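Local structure of glucuronoarabinoxylan endo-1,4-beta-xylanase (Clostridium papyrosolvens, 4FMV) at residues D236-I250 and I280-K292. The protein is a family 30 (subfamily 8) glycoside hydrolase, probably an endo-acting enzyme that cleaves internal beta-1,4 linkages of xylan or related plant cell-wall polysaccharides. Residues are numbered along the deposited sequence; the frame is centred on the assembly and turned at random.
Sequences DDDTTGNIMNMSKEI and IYKRAYVLGQFAK
Arg283 and Asp238 form a salt bridge, the arginine gripping the carboxylate side-on with NE and NH2. Its NE gives an almost straight hydrogen bond to Asp238 OD1 (2.7 Å, 174°), and its NH2 reaches Asp238 OD2 at 3.1 Å. Both oxygens lie close to the guanidinium plane, yet the carboxylate is turned 62° from that plane and is met from above its own. The backbone N of Arg283 also donates to Asp238 OD1, from the opposite face of the carboxylate. This oxygen therefore takes two bonds, and Asp238 is tied to the first turn of helix 282-291. The chain of Arg283 bends at chi3, and Asp237 CA lies over one face of the guanidinium. NH1 bonds to the carbonyl of Phe235, so all three guanidinium nitrogens have a partner.

The two helices run nearly parallel, 9.8 Å apart at closest approach and crossing at -24°. They are neighbours on the outside of the (beta/alpha)8 barrel of this GH30 catalytic domain. Barrel strand 261-266 lies beneath them, with Tyr264 touching both Arg283 and Met246. Ile381 of strand 380-387 touches Ser247 and Phe290.

Val286 is the knob between the helices, set in a hole formed by Ile243, Met246, Ser247 and Ile250. Its CG2 meets CG2 of Ile243, and its CG1 rests 3.5 Å from Ser247 OG. That hydroxyl is satisfied by the carbonyl of Ile243, one turn back. The extended chain of Met246 slides past Val286 in the opposite direction and brings its CE to Leu287 CB. One turn on, Ile250 CG2 sits squarely over a face of the Phe290 ring, a CH-pi contact 3.5 Å from the centroid. The other branch of Ile250 ends with CD1 against Leu287 CD1 (3.7 Å).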
loop_
_atom_site.group_PDB
_atom_site.type_symbol
_atom_site.label_atom_id
_atom_site.label_comp_id
_atom_site.label_asym_id
_atom_site.label_seq_id
_atom_site.Cartn_x
_atom_site.Cartn_y
_atom_site.Cartn_z
ATOM N N ASP A 236 4.100 2.941 -15.356
ATOM C CA ASP A 236 3.636 3.662 -16.527
ATOM C C ASP A 236 2.559 3.003 -17.376
ATOM O O ASP A 236 1.678 3.688 -17.875
ATOM C CB ASP A 236 4.825 3.981 -17.441
ATOM C CG ASP A 236 5.681 5.117 -16.912
ATOM O OD1 ASP A 236 5.224 5.888 -16.040
ATOM O OD2 ASP A 236 6.814 5.241 -17.389
ATOM N N ASP A 237 2.674 1.700 -17.608
ATOM C CA ASP A 237 1.832 1.048 -18.605
ATOM C C ASP A 237 1.871 -0.464 -18.448
ATOM O O ASP A 237 2.504 -0.989 -17.525
ATOM C CB ASP A 237 2.293 1.422 -20.013
ATOM C CG ASP A 237 3.726 1.026 -20.266
ATOM O OD1 ASP A 237 4.115 -0.075 -19.835
ATOM O OD2 ASP A 237 4.461 1.813 -20.888
ATOM N N ASP A 238 1.209 -1.151 -19.377
ATOM C CA ASP A 238 1.043 -2.594 -19.312
ATOM C C ASP A 238 2.062 -3.419 -20.109
ATOM O O ASP A 238 1.883 -4.635 -20.269
ATOM C CB ASP A 238 -0.403 -2.994 -19.622
ATOM C CG ASP A 238 -1.390 -2.412 -18.613
ATOM O OD1 ASP A 238 -1.187 -2.576 -17.389
ATOM O OD2 ASP A 238 -2.361 -1.762 -19.040
ATOM N N THR A 239 3.081 -2.767 -20.661
ATOM C CA THR A 239 4.140 -3.500 -21.350
ATOM C C THR A 239 4.758 -4.515 -20.380
ATOM O O THR A 239 4.744 -4.320 -19.170
ATOM C CB THR A 239 5.245 -2.569 -21.937
ATOM O OG1 THR A 239 5.940 -1.884 -20.878
ATOM C CG2 THR A 239 4.619 -1.548 -22.866
ATOM N N THR A 240 5.236 -5.627 -20.915
ATOM C CA THR A 240 5.809 -6.690 -20.099
ATOM C C THR A 240 6.924 -6.233 -19.131
ATOM O O THR A 240 6.994 -6.708 -17.996
ATOM C CB THR A 240 6.307 -7.817 -20.991
ATOM O OG1 THR A 240 5.236 -8.213 -21.859
ATOM C CG2 THR A 240 6.741 -9.019 -20.140
ATOM N N GLY A 241 7.780 -5.312 -19.560
ATOM C CA GLY A 241 8.833 -4.820 -18.673
ATOM C C GLY A 241 8.272 -4.246 -17.376
ATOM O O GLY A 241 8.803 -4.514 -16.296
ATOM N N ASN A 242 7.209 -3.446 -17.491
ATOM C CA ASN A 242 6.543 -2.852 -16.325
ATOM C C ASN A 242 5.689 -3.819 -15.517
ATOM O O ASN A 242 5.582 -3.676 -14.314
ATOM C CB ASN A 242 5.728 -1.621 -16.713
ATOM C CG ASN A 242 6.602 -0.393 -16.874
ATOM O OD1 ASN A 242 7.514 -0.170 -16.075
ATOM N ND2 ASN A 242 6.351 0.395 -17.916
ATOM N N ILE A 243 5.074 -4.791 -16.188
ATOM C CA ILE A 243 4.422 -5.890 -15.502
ATOM C C ILE A 243 5.442 -6.589 -14.582
ATOM O O ILE A 243 5.149 -6.870 -13.423
ATOM C CB ILE A 243 3.798 -6.903 -16.514
ATOM C CG1 ILE A 243 2.712 -6.216 -17.355
ATOM C CG2 ILE A 243 3.174 -8.074 -15.788
ATOM C CD1 ILE A 243 1.754 -5.382 -16.538
ATOM N N MET A 244 6.636 -6.875 -15.106
ATOM C CA MET A 244 7.690 -7.514 -14.305
ATOM C C MET A 244 8.286 -6.576 -13.248
ATOM O O MET A 244 8.548 -6.987 -12.114
ATOM C CB MET A 244 8.802 -8.036 -15.207
ATOM C CG MET A 244 8.358 -9.168 -16.134
ATOM S SD MET A 244 7.859 -10.601 -15.167
ATOM C CE MET A 244 6.069 -10.465 -15.155
ATOM N N ASN A 245 8.510 -5.320 -13.621
ATOM C CA ASN A 245 9.003 -4.342 -12.663
ATOM C C ASN A 245 8.078 -4.241 -11.477
ATOM O O ASN A 245 8.537 -4.139 -10.346
ATOM C CB ASN A 245 9.120 -2.963 -13.296
ATOM C CG ASN A 245 10.303 -2.856 -14.215
ATOM O OD1 ASN A 245 11.290 -3.575 -14.058
ATOM N ND2 ASN A 245 10.217 -1.951 -15.185
ATOM N N MET A 246 6.774 -4.243 -11.752
ATOM C CA MET A 246 5.760 -4.081 -10.703
ATOM C C MET A 246 5.620 -5.352 -9.870
ATOM O O MET A 246 5.571 -5.272 -8.653
ATOM C CB MET A 246 4.403 -3.657 -11.283
ATOM C CG MET A 246 3.269 -3.593 -10.267
ATOM S SD MET A 246 1.686 -3.108 -11.013
ATOM C CE MET A 246 0.596 -3.302 -9.598
ATOM N N SER A 247 5.582 -6.510 -10.531
ATOM C CA SER A 247 5.549 -7.809 -9.832
ATOM C C SER A 247 6.709 -7.869 -8.855
ATOM O O SER A 247 6.523 -8.137 -7.669
ATOM C CB SER A 247 5.677 -8.971 -10.826
ATOM O OG SER A 247 4.515 -9.106 -11.654
ATOM N N LYS A 248 7.916 -7.624 -9.367
ATOM C CA LYS A 248 9.127 -7.740 -8.562
ATOM C C LYS A 248 9.167 -6.755 -7.383
ATOM O O LYS A 248 9.570 -7.116 -6.292
ATOM C CB LYS A 248 10.365 -7.593 -9.436
ATOM C CG LYS A 248 11.660 -7.335 -8.631
ATOM C CD LYS A 248 12.517 -8.557 -8.452
ATOM C CE LYS A 248 14.008 -8.165 -8.360
ATOM N NZ LYS A 248 14.333 -7.117 -7.329
ATOM N N GLU A 249 8.769 -5.508 -7.596
ATOM C CA GLU A 249 8.762 -4.542 -6.497
ATOM C C GLU A 249 7.808 -4.909 -5.351
ATOM O O GLU A 249 8.129 -4.723 -4.165
ATOM C CB GLU A 249 8.423 -3.146 -7.006
ATOM C CG GLU A 249 8.499 -2.098 -5.908
ATOM C CD GLU A 249 8.372 -0.712 -6.478
ATOM O OE1 GLU A 249 9.324 -0.237 -7.127
ATOM O OE2 GLU A 249 7.316 -0.109 -6.297
ATOM N N ILE A 250 6.637 -5.440 -5.674
ATOM C CA ILE A 250 5.751 -5.854 -4.590
ATOM C C ILE A 250 6.395 -6.991 -3.798
ATOM O O ILE A 250 6.369 -6.996 -2.569
ATOM C CB ILE A 250 4.342 -6.255 -5.086
ATOM C CG1 ILE A 250 3.702 -5.095 -5.858
ATOM C CG2 ILE A 250 3.465 -6.642 -3.903
ATOM C CD1 ILE A 250 2.398 -5.481 -6.622
ATOM N N ILE A 280 -10.235 -2.676 -17.095
ATOM C CA ILE A 280 -9.275 -2.985 -16.028
ATOM C C ILE A 280 -7.914 -3.345 -16.626
ATOM O O ILE A 280 -7.821 -4.269 -17.425
ATOM C CB ILE A 280 -9.771 -4.183 -15.174
ATOM C CG1 ILE A 280 -11.141 -3.871 -14.557
ATOM C CG2 ILE A 280 -8.760 -4.522 -14.062
ATOM C CD1 ILE A 280 -11.144 -2.708 -13.596
ATOM N N TYR A 281 -6.867 -2.626 -16.234
ATOM C CA TYR A 281 -5.542 -2.802 -16.811
ATOM C C TYR A 281 -4.814 -4.011 -16.258
ATOM O O TYR A 281 -5.090 -4.470 -15.152
ATOM C CB TYR A 281 -4.679 -1.569 -16.562
ATOM C CG TYR A 281 -5.163 -0.318 -17.253
ATOM C CD1 TYR A 281 -5.801 -0.370 -18.496
ATOM C CD2 TYR A 281 -4.986 0.913 -16.663
ATOM C CE1 TYR A 281 -6.225 0.804 -19.133
ATOM C CE2 TYR A 281 -5.406 2.070 -17.276
ATOM C CZ TYR A 281 -6.023 2.020 -18.506
ATOM O OH TYR A 281 -6.424 3.210 -19.090
ATOM N N LYS A 282 -3.875 -4.524 -17.039
ATOM C CA LYS A 282 -3.079 -5.668 -16.596
ATOM C C LYS A 282 -2.427 -5.428 -15.236
ATOM O O LYS A 282 -2.395 -6.332 -14.401
ATOM C CB LYS A 282 -2.035 -6.043 -17.650
ATOM C CG LYS A 282 -1.252 -7.320 -17.326
ATOM C CD LYS A 282 -0.458 -7.766 -18.567
ATOM C CE LYS A 282 -1.419 -8.093 -19.720
ATOM N NZ LYS A 282 -2.145 -9.363 -19.415
ATOM N N ARG A 283 -1.916 -4.215 -15.011
ATOM C CA ARG A 283 -1.304 -3.861 -13.732
ATOM C C ARG A 283 -2.228 -4.117 -12.545
ATOM O O ARG A 283 -1.755 -4.479 -11.463
ATOM C CB ARG A 283 -0.831 -2.398 -13.725
ATOM C CG ARG A 283 0.469 -2.134 -14.494
ATOM C CD ARG A 283 0.519 -0.667 -14.919
ATOM N NE ARG A 283 -0.452 -0.444 -15.984
ATOM C CZ ARG A 283 -0.927 0.738 -16.346
ATOM N NH1 ARG A 283 -0.537 1.829 -15.722
ATOM N NH2 ARG A 283 -1.815 0.818 -17.332
ATOM N N ALA A 284 -3.538 -3.948 -12.739
ATOM C CA ALA A 284 -4.499 -4.223 -11.662
ATOM C C ALA A 284 -4.457 -5.692 -11.260
ATOM O O ALA A 284 -4.556 -6.022 -10.081
ATOM C CB ALA A 284 -5.933 -3.830 -12.090
ATOM N N TYR A 285 -4.321 -6.567 -12.250
ATOM C CA TYR A 285 -4.247 -8.008 -12.022
ATOM C C TYR A 285 -2.912 -8.414 -11.376
ATOM O O TYR A 285 -2.882 -9.307 -10.524
ATOM C CB TYR A 285 -4.462 -8.762 -13.324
ATOM C CG TYR A 285 -5.838 -8.540 -13.933
ATOM C CD1 TYR A 285 -6.922 -9.318 -13.542
ATOM C CD2 TYR A 285 -6.052 -7.550 -14.880
ATOM C CE1 TYR A 285 -8.185 -9.128 -14.097
ATOM C CE2 TYR A 285 -7.327 -7.347 -15.450
ATOM C CZ TYR A 285 -8.383 -8.136 -15.044
ATOM O OH TYR A 285 -9.636 -7.965 -15.586
ATOM N N VAL A 286 -1.820 -7.747 -11.751
ATOM C CA VAL A 286 -0.550 -7.961 -11.052
ATOM C C VAL A 286 -0.758 -7.753 -9.544
ATOM O O VAL A 286 -0.378 -8.598 -8.733
ATOM C CB VAL A 286 0.554 -7.002 -11.525
ATOM C CG1 VAL A 286 1.803 -7.107 -10.572
ATOM C CG2 VAL A 286 0.932 -7.280 -12.984
ATOM N N LEU A 287 -1.362 -6.630 -9.164
ATOM C CA LEU A 287 -1.610 -6.376 -7.746
ATOM C C LEU A 287 -2.591 -7.392 -7.172
ATOM O O LEU A 287 -2.463 -7.806 -6.011
ATOM C CB LEU A 287 -2.083 -4.938 -7.505
ATOM C CG LEU A 287 -2.296 -4.496 -6.056
ATOM C CD1 LEU A 287 -0.974 -4.538 -5.294
ATOM C CD2 LEU A 287 -2.875 -3.079 -6.009
ATOM N N GLY A 288 -3.565 -7.805 -7.981
ATOM C CA GLY A 288 -4.537 -8.804 -7.556
ATOM C C GLY A 288 -3.967 -10.183 -7.229
ATOM O O GLY A 288 -4.549 -10.925 -6.426
ATOM N N GLN A 289 -2.856 -10.550 -7.872
ATOM C CA GLN A 289 -2.160 -11.802 -7.572
ATOM C C GLN A 289 -1.790 -11.861 -6.098
ATOM O O GLN A 289 -1.632 -12.954 -5.518
ATOM C CB GLN A 289 -0.874 -11.903 -8.399
ATOM C CG GLN A 289 -1.080 -11.969 -9.911
ATOM C CD GLN A 289 -1.548 -13.316 -10.410
ATOM O OE1 GLN A 289 -2.047 -13.428 -11.528
ATOM N NE2 GLN A 289 -1.378 -14.354 -9.595
ATOM N N PHE A 290 -1.621 -10.674 -5.511
ATOM C CA PHE A 290 -1.411 -10.509 -4.068
ATOM C C PHE A 290 -2.732 -10.324 -3.338
ATOM O O PHE A 290 -3.054 -11.116 -2.436
ATOM C CB PHE A 290 -0.462 -9.344 -3.764
ATOM C CG PHE A 290 0.965 -9.581 -4.232
ATOM C CD1 PHE A 290 1.363 -9.210 -5.508
ATOM C CD2 PHE A 290 1.895 -10.184 -3.393
ATOM C CE1 PHE A 290 2.671 -9.444 -5.943
ATOM C CE2 PHE A 290 3.207 -10.409 -3.810
ATOM C CZ PHE A 290 3.596 -10.039 -5.090
ATOM N N ALA A 291 -3.454 -9.250 -3.686
ATOM C CA ALA A 291 -4.632 -8.777 -2.937
ATOM C C ALA A 291 -5.717 -9.798 -2.777
ATOM O O ALA A 291 -6.302 -9.920 -1.710
ATOM C CB ALA A 291 -5.232 -7.565 -3.620
ATOM N N LYS A 292 -6.026 -10.497 -3.863
ATOM C CA LYS A 292 -7.162 -11.407 -3.860
ATOM C C LYS A 292 -6.916 -12.539 -2.887
ATOM O O LYS A 292 -7.816 -12.914 -2.136
ATOM C CB LYS A 292 -7.401 -11.987 -5.261
ATOM C CG LYS A 292 -8.671 -12.865 -5.389
ATOM C CD LYS A 292 -9.946 -12.124 -5.028
ATOM C CE LYS A 292 -11.213 -12.978 -5.287
ATOM N NZ LYS A 292 -12.446 -12.128 -5.093
HETATM O O HOH W 1 -3.952 -3.556 -19.771
#